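Local coordinates for putative immunoglobulin-blocking virulence protein (Mycoplasma mycoides subsp. capri, PDB 7ADK), which probably binds host immunoglobulins and blocks their action as a mycoplasma virulence factor, and is found here in complex with a lipoprotein chain, at residues A[531-536]-A[546-551]; A[478-483]-A[503-508]. All coordinates share one frame; numbering follows the deposited sequence.

Contact 1 (A[531-536]-A[546-551]); sequences IDYNVS and TTRITF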
loop_
_atom_site.group_PDB
_atom_site.type_symbol
_atom_site.label_atom_id
_atom_site.label_comp_id
_atom_site.label_asym_id
_atom_site.label_seq_id
_atom_site.Cartn_x
_atom_site.Cartn_y
_atom_site.Cartn_z
ATOM N N ILE A 531 25.011 1.042 -15.844
ATOM C CA ILE A 531 24.287 0.898 -17.112
ATOM C C ILE A 531 23.134 -0.095 -16.848
ATOM O O ILE A 531 22.917 -0.468 -15.703
ATOM C CB ILE A 531 25.322 0.475 -18.188
ATOM C CG1 ILE A 531 26.387 1.585 -18.340
ATOM C CG2 ILE A 531 24.727 0.178 -19.566
ATOM C CD1 ILE A 531 27.631 1.197 -19.117
ATOM N N ASP A 532 22.350 -0.528 -17.830
ATOM C CA ASP A 532 21.205 -1.420 -17.595
ATOM C C ASP A 532 20.142 -0.779 -16.678
ATOM O O ASP A 532 19.497 -1.426 -15.857
ATOM C CB ASP A 532 21.647 -2.838 -17.177
ATOM C CG ASP A 532 22.566 -3.595 -18.138
ATOM O OD1 ASP A 532 22.956 -3.081 -19.210
ATOM O OD2 ASP A 532 22.949 -4.732 -17.783
ATOM N N TYR A 533 19.977 0.536 -16.812
ATOM C CA TYR A 533 18.980 1.368 -16.147
ATOM C C TYR A 533 17.718 1.491 -17.005
ATOM O O TYR A 533 17.727 2.139 -18.055
ATOM C CB TYR A 533 19.610 2.729 -15.879
ATOM C CG TYR A 533 18.671 3.786 -15.355
ATOM C CD1 TYR A 533 18.377 3.853 -13.986
ATOM C CD2 TYR A 533 18.138 4.741 -16.235
ATOM C CE1 TYR A 533 17.603 4.913 -13.488
ATOM C CE2 TYR A 533 17.370 5.802 -15.739
ATOM C CZ TYR A 533 17.123 5.908 -14.360
ATOM O OH TYR A 533 16.415 6.951 -13.868
ATOM N N ASN A 534 16.629 0.862 -16.563
ATOM C CA ASN A 534 15.438 0.600 -17.368
ATOM C C ASN A 534 14.153 1.108 -16.689
ATOM O O ASN A 534 13.139 0.411 -16.669
ATOM C CB ASN A 534 15.414 -0.890 -17.760
ATOM C CG ASN A 534 16.463 -1.300 -18.771
ATOM O OD1 ASN A 534 16.954 -0.538 -19.564
ATOM N ND2 ASN A 534 16.817 -2.529 -18.800
ATOM N N VAL A 535 14.167 2.329 -16.140
ATOM C CA VAL A 535 12.990 2.949 -15.505
ATOM C C VAL A 535 12.387 4.038 -16.398
ATOM O O VAL A 535 13.061 4.972 -16.824
ATOM C CB VAL A 535 13.264 3.426 -14.061
ATOM C CG1 VAL A 535 14.001 2.366 -13.247
ATOM C CG2 VAL A 535 14.067 4.703 -13.962
ATOM N N SER A 536 11.097 3.912 -16.709
ATOM C CA SER A 536 10.314 4.944 -17.402
ATOM C C SER A 536 8.824 4.860 -17.079
ATOM O O SER A 536 8.288 3.786 -16.804
ATOM C CB SER A 536 10.522 4.906 -18.921
ATOM O OG SER A 536 9.785 3.892 -19.557
ATOM N N THR A 546 13.156 -5.379 -15.248
ATOM C CA THR A 546 14.401 -5.527 -14.495
ATOM C C THR A 546 15.358 -4.376 -14.764
ATOM O O THR A 546 15.523 -3.943 -15.899
ATOM C CB THR A 546 15.034 -6.890 -14.774
ATOM O OG1 THR A 546 14.114 -7.911 -14.446
ATOM C CG2 THR A 546 16.265 -7.166 -13.922
ATOM N N THR A 547 15.988 -3.848 -13.723
ATOM C CA THR A 547 16.860 -2.668 -13.795
ATOM C C THR A 547 17.899 -2.677 -12.677
ATOM O O THR A 547 17.699 -3.320 -11.648
ATOM C CB THR A 547 16.001 -1.392 -13.769
ATOM O OG1 THR A 547 16.771 -0.222 -13.821
ATOM C CG2 THR A 547 15.125 -1.279 -12.548
ATOM N N ARG A 548 19.004 -1.950 -12.836
ATOM C CA ARG A 548 19.918 -1.667 -11.724
ATOM C C ARG A 548 19.258 -0.787 -10.660
ATOM O O ARG A 548 18.488 0.116 -10.991
ATOM C CB ARG A 548 21.265 -1.141 -12.237
ATOM C CG ARG A 548 21.296 0.250 -12.881
ATOM C CD ARG A 548 21.311 1.439 -11.919
ATOM N NE ARG A 548 21.747 2.652 -12.609
ATOM C CZ ARG A 548 21.682 3.889 -12.181
ATOM N NH1 ARG A 548 21.247 4.195 -11.005
ATOM N NH2 ARG A 548 22.035 4.857 -12.958
ATOM N N ILE A 549 19.572 -1.026 -9.391
ATOM C CA ILE A 549 19.032 -0.241 -8.271
ATOM C C ILE A 549 19.653 1.162 -8.249
ATOM O O ILE A 549 20.852 1.326 -8.469
ATOM C CB ILE A 549 19.204 -0.973 -6.926
ATOM C CG1 ILE A 549 18.452 -2.303 -6.861
ATOM C CG2 ILE A 549 18.729 -0.136 -5.746
ATOM C CD1 ILE A 549 19.133 -3.318 -5.959
ATOM N N THR A 550 18.853 2.181 -7.939
ATOM C CA THR A 550 19.341 3.506 -7.540
ATOM C C THR A 550 19.461 3.549 -6.024
ATOM O O THR A 550 18.495 3.290 -5.309
ATOM C CB THR A 550 18.402 4.623 -8.005
ATOM O OG1 THR A 550 18.410 4.691 -9.401
ATOM C CG2 THR A 550 18.818 6.004 -7.519
ATOM N N PHE A 551 20.642 3.904 -5.530
ATOM C CA PHE A 551 20.905 4.037 -4.109
ATOM C C PHE A 551 21.175 5.487 -3.740
ATOM O O PHE A 551 22.162 6.069 -4.174
ATOM C CB PHE A 551 22.104 3.171 -3.741
ATOM C CG PHE A 551 21.922 1.692 -3.971
ATOM C CD1 PHE A 551 21.311 0.909 -2.988
ATOM C CD2 PHE A 551 22.399 1.094 -5.143
ATOM C CE1 PHE A 551 21.199 -0.475 -3.164
ATOM C CE2 PHE A 551 22.283 -0.288 -5.319
ATOM C CZ PHE A 551 21.687 -1.073 -4.329
#
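D532, Y533 and N534 meet T547 and R548 in a mostly polar contact between a loop and a short strand. Strand 547-548 belongs to a mixed beta sheet, and 531-536 lies in the loop that leads toward it from strand 516-517. The two segments run across each other, so this is no ladder. R548 N donates to D532 O at 3.1 Å. N534 N donates to T547 OG1 at 3.0 Å and is nearly straight, at 173°. T547 OG1 is anti to its own backbone N (chi1 179°), which turns it to the loop. N534 ND2 reaches T546 O weakly at 3.5 Å and has a further acceptor in R362 O. Y533 puts CD1 over the centre of one guanidinium face of R548, 3.8 Å from CZ. Ring and guanidinium are tilted by 38°, so a corner of the ring does the touching. R548 CG lies against I531 O, and NE bonds T530 O. V535 CG1 lies 3.9 Å from T547 CG2. The D532 carboxylate turns away to R352, R362 and Y505, and the two arginines probably keep it ionised. The T547 hydroxyl accepts from N534 N and gives only a weak bond to R548 O, so the bond from the loop is the stronger constraint on its rotation.

Contact 2 (A[478-483]-A[503-508]); sequences ELFFSD and SLYTSG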
loop_
_atom_site.group_PDB
_atom_site.type_symbol
_atom_site.label_atom_id
_atom_site.label_comp_id
_atom_site.label_asym_id
_atom_site.label_seq_id
_atom_site.Cartn_x
_atom_site.Cartn_y
_atom_site.Cartn_z
ATOM N N GLU A 478 25.779 -11.525 -10.363
ATOM C CA GLU A 478 24.480 -10.866 -10.518
ATOM C C GLU A 478 23.586 -11.262 -9.342
ATOM O O GLU A 478 23.293 -12.440 -9.142
ATOM C CB GLU A 478 23.795 -11.220 -11.853
ATOM C CG GLU A 478 24.533 -10.749 -13.114
ATOM C CD GLU A 478 23.869 -11.132 -14.454
ATOM O OE1 GLU A 478 22.745 -11.667 -14.464
ATOM O OE2 GLU A 478 24.454 -10.888 -15.530
ATOM N N LEU A 479 23.137 -10.282 -8.561
ATOM C CA LEU A 479 22.205 -10.467 -7.454
ATOM C C LEU A 479 20.887 -9.794 -7.817
ATOM O O LEU A 479 20.874 -8.588 -8.043
ATOM C CB LEU A 479 22.790 -9.861 -6.165
ATOM C CG LEU A 479 24.162 -10.382 -5.716
ATOM C CD1 LEU A 479 24.606 -9.667 -4.447
ATOM C CD2 LEU A 479 24.166 -11.875 -5.451
ATOM N N PHE A 480 19.792 -10.552 -7.873
ATOM C CA PHE A 480 18.452 -10.025 -8.119
ATOM C C PHE A 480 17.647 -9.992 -6.818
ATOM O O PHE A 480 17.067 -11.001 -6.408
ATOM C CB PHE A 480 17.733 -10.828 -9.202
ATOM C CG PHE A 480 18.434 -10.875 -10.538
ATOM C CD1 PHE A 480 19.507 -11.758 -10.764
ATOM C CD2 PHE A 480 18.013 -10.012 -11.559
ATOM C CE1 PHE A 480 20.184 -11.746 -11.989
ATOM C CE2 PHE A 480 18.696 -9.999 -12.781
ATOM C CZ PHE A 480 19.785 -10.851 -12.988
ATOM N N PHE A 481 17.636 -8.840 -6.157
ATOM C CA PHE A 481 16.929 -8.620 -4.904
ATOM C C PHE A 481 15.442 -8.356 -5.118
ATOM O O PHE A 481 15.040 -7.676 -6.058
ATOM C CB PHE A 481 17.573 -7.461 -4.158
ATOM C CG PHE A 481 18.963 -7.734 -3.638
ATOM C CD1 PHE A 481 19.141 -8.466 -2.455
ATOM C CD2 PHE A 481 20.081 -7.222 -4.308
ATOM C CE1 PHE A 481 20.425 -8.669 -1.933
ATOM C CE2 PHE A 481 21.364 -7.431 -3.790
ATOM C CZ PHE A 481 21.537 -8.136 -2.594
ATOM N N SER A 482 14.605 -8.848 -4.217
ATOM C CA SER A 482 13.184 -8.527 -4.208
ATOM C C SER A 482 12.917 -7.196 -3.489
ATOM O O SER A 482 13.450 -6.953 -2.413
ATOM C CB SER A 482 12.461 -9.701 -3.562
ATOM O OG SER A 482 11.083 -9.629 -3.788
ATOM N N ASP A 483 12.075 -6.318 -4.032
ATOM C CA ASP A 483 11.799 -4.988 -3.460
ATOM C C ASP A 483 10.713 -4.990 -2.367
ATOM O O ASP A 483 10.514 -3.979 -1.695
ATOM C CB ASP A 483 11.404 -3.997 -4.562
ATOM C CG ASP A 483 9.972 -4.185 -5.064
ATOM O OD1 ASP A 483 9.555 -5.329 -5.344
ATOM O OD2 ASP A 483 9.263 -3.166 -5.164
ATOM N N SER A 503 26.542 -6.752 -10.356
ATOM C CA SER A 503 25.239 -6.250 -10.773
ATOM C C SER A 503 24.232 -6.356 -9.641
ATOM O O SER A 503 23.907 -7.448 -9.188
ATOM C CB SER A 503 24.762 -7.008 -11.984
ATOM O OG SER A 503 25.096 -6.357 -13.167
ATOM N N LEU A 504 23.757 -5.203 -9.179
ATOM C CA LEU A 504 22.734 -5.083 -8.148
ATOM C C LEU A 504 21.418 -4.755 -8.848
ATOM O O LEU A 504 21.222 -3.624 -9.291
ATOM C CB LEU A 504 23.160 -4.049 -7.086
ATOM C CG LEU A 504 24.529 -4.290 -6.436
ATOM C CD1 LEU A 504 24.747 -3.316 -5.297
ATOM C CD2 LEU A 504 24.682 -5.690 -5.875
ATOM N N TYR A 505 20.552 -5.751 -8.989
ATOM C CA TYR A 505 19.356 -5.732 -9.833
ATOM C C TYR A 505 18.094 -6.007 -9.012
ATOM O O TYR A 505 18.140 -6.708 -8.011
ATOM C CB TYR A 505 19.465 -6.797 -10.942
ATOM C CG TYR A 505 20.459 -6.620 -12.079
ATOM C CD1 TYR A 505 20.540 -5.408 -12.789
ATOM C CD2 TYR A 505 21.194 -7.729 -12.530
ATOM C CE1 TYR A 505 21.345 -5.304 -13.939
ATOM C CE2 TYR A 505 21.963 -7.644 -13.700
ATOM C CZ TYR A 505 22.042 -6.432 -14.411
ATOM O OH TYR A 505 22.761 -6.381 -15.558
ATOM N N THR A 506 16.940 -5.541 -9.477
ATOM C CA THR A 506 15.621 -5.997 -8.995
ATOM C C THR A 506 14.665 -6.101 -10.170
ATOM O O THR A 506 14.882 -5.457 -11.190
ATOM C CB THR A 506 14.943 -5.085 -7.946
ATOM O OG1 THR A 506 14.398 -3.920 -8.500
ATOM C CG2 THR A 506 15.862 -4.571 -6.869
ATOM N N SER A 507 13.577 -6.850 -10.009
ATOM C CA SER A 507 12.434 -6.829 -10.931
ATOM C C SER A 507 11.228 -6.076 -10.343
ATOM O O SER A 507 10.084 -6.451 -10.596
ATOM C CB SER A 507 12.092 -8.247 -11.406
ATOM O OG SER A 507 13.231 -8.908 -11.944
ATOM N N GLY A 508 11.470 -5.058 -9.506
ATOM C CA GLY A 508 10.462 -4.238 -8.811
ATOM C C GLY A 508 10.747 -2.734 -8.884
ATOM O O GLY A 508 11.364 -2.279 -9.844
#
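Parallel beta pairing joins strands 473-481 and 502-506, neighbours inside a mixed sheet. E478 pairs with S503, L479 with L504 and F480 with Y505, and segments 478-481 and 503-506 run 27° apart. L479 carries two of the backbone bonds: its N donates to S503 O at 3.0 Å, and its O accepts from Y505 N at 3.0 Å. F481 N then donates to Y505 O at 2.9 Å, more bent. On one face of the sheet stand E478, F480, S503 and Y505. The F480 and Y505 side chains lie side by side and point the same way. Their ring planes are 29° apart with centroids 5.1 Å apart, slid so that the rings barely overlap. F480 CE2 and CZ meet Y505 CD2. The E478 carboxylate comes to the edge of the Y505 ring, CD to CE2 4.0 Å, with its plane turned 83° from the ring. Its oxygens are held by R450 and Y372. I367 of helix 364-369 touches both side chains, F480 and Y505. The other face holds an apolar row, in which L479 CD1 meets L504 CD2 at 4.2 Å and the same CD2 reaches the edge of the F481 ring. At the strand end, T506 OG1 accepts from G508 N at 3.3 Å, making an ST turn, and hydrogen-bonds S510 OG. D483 OD1 lies 3.7 Å from G508 CA, while OD2 makes a salt bridge to K512 NZ.

Contact 2 comes first along the chain and closes before contact 1 opens. Their centres are about 10 Å apart. Both belong to the same mixed sheet: strand 502-506 pairs in parallel with 473-481 and antiparallel with 547-548. The contacts also touch directly. D532 OD2 and Y505 OH are 2.8 Å apart, a probable hydrogen bond, as is the pair T546 OG1 and S507 OG. I549 packs on T506. R362 hydrogen-bonds Y505 OH and makes a salt bridge to D532. Loop 531-536 is thus tied to the sheet through both strand 547-548 and strand 502-506. S482 of contact 2 packs on K478 of the lipoprotein chain.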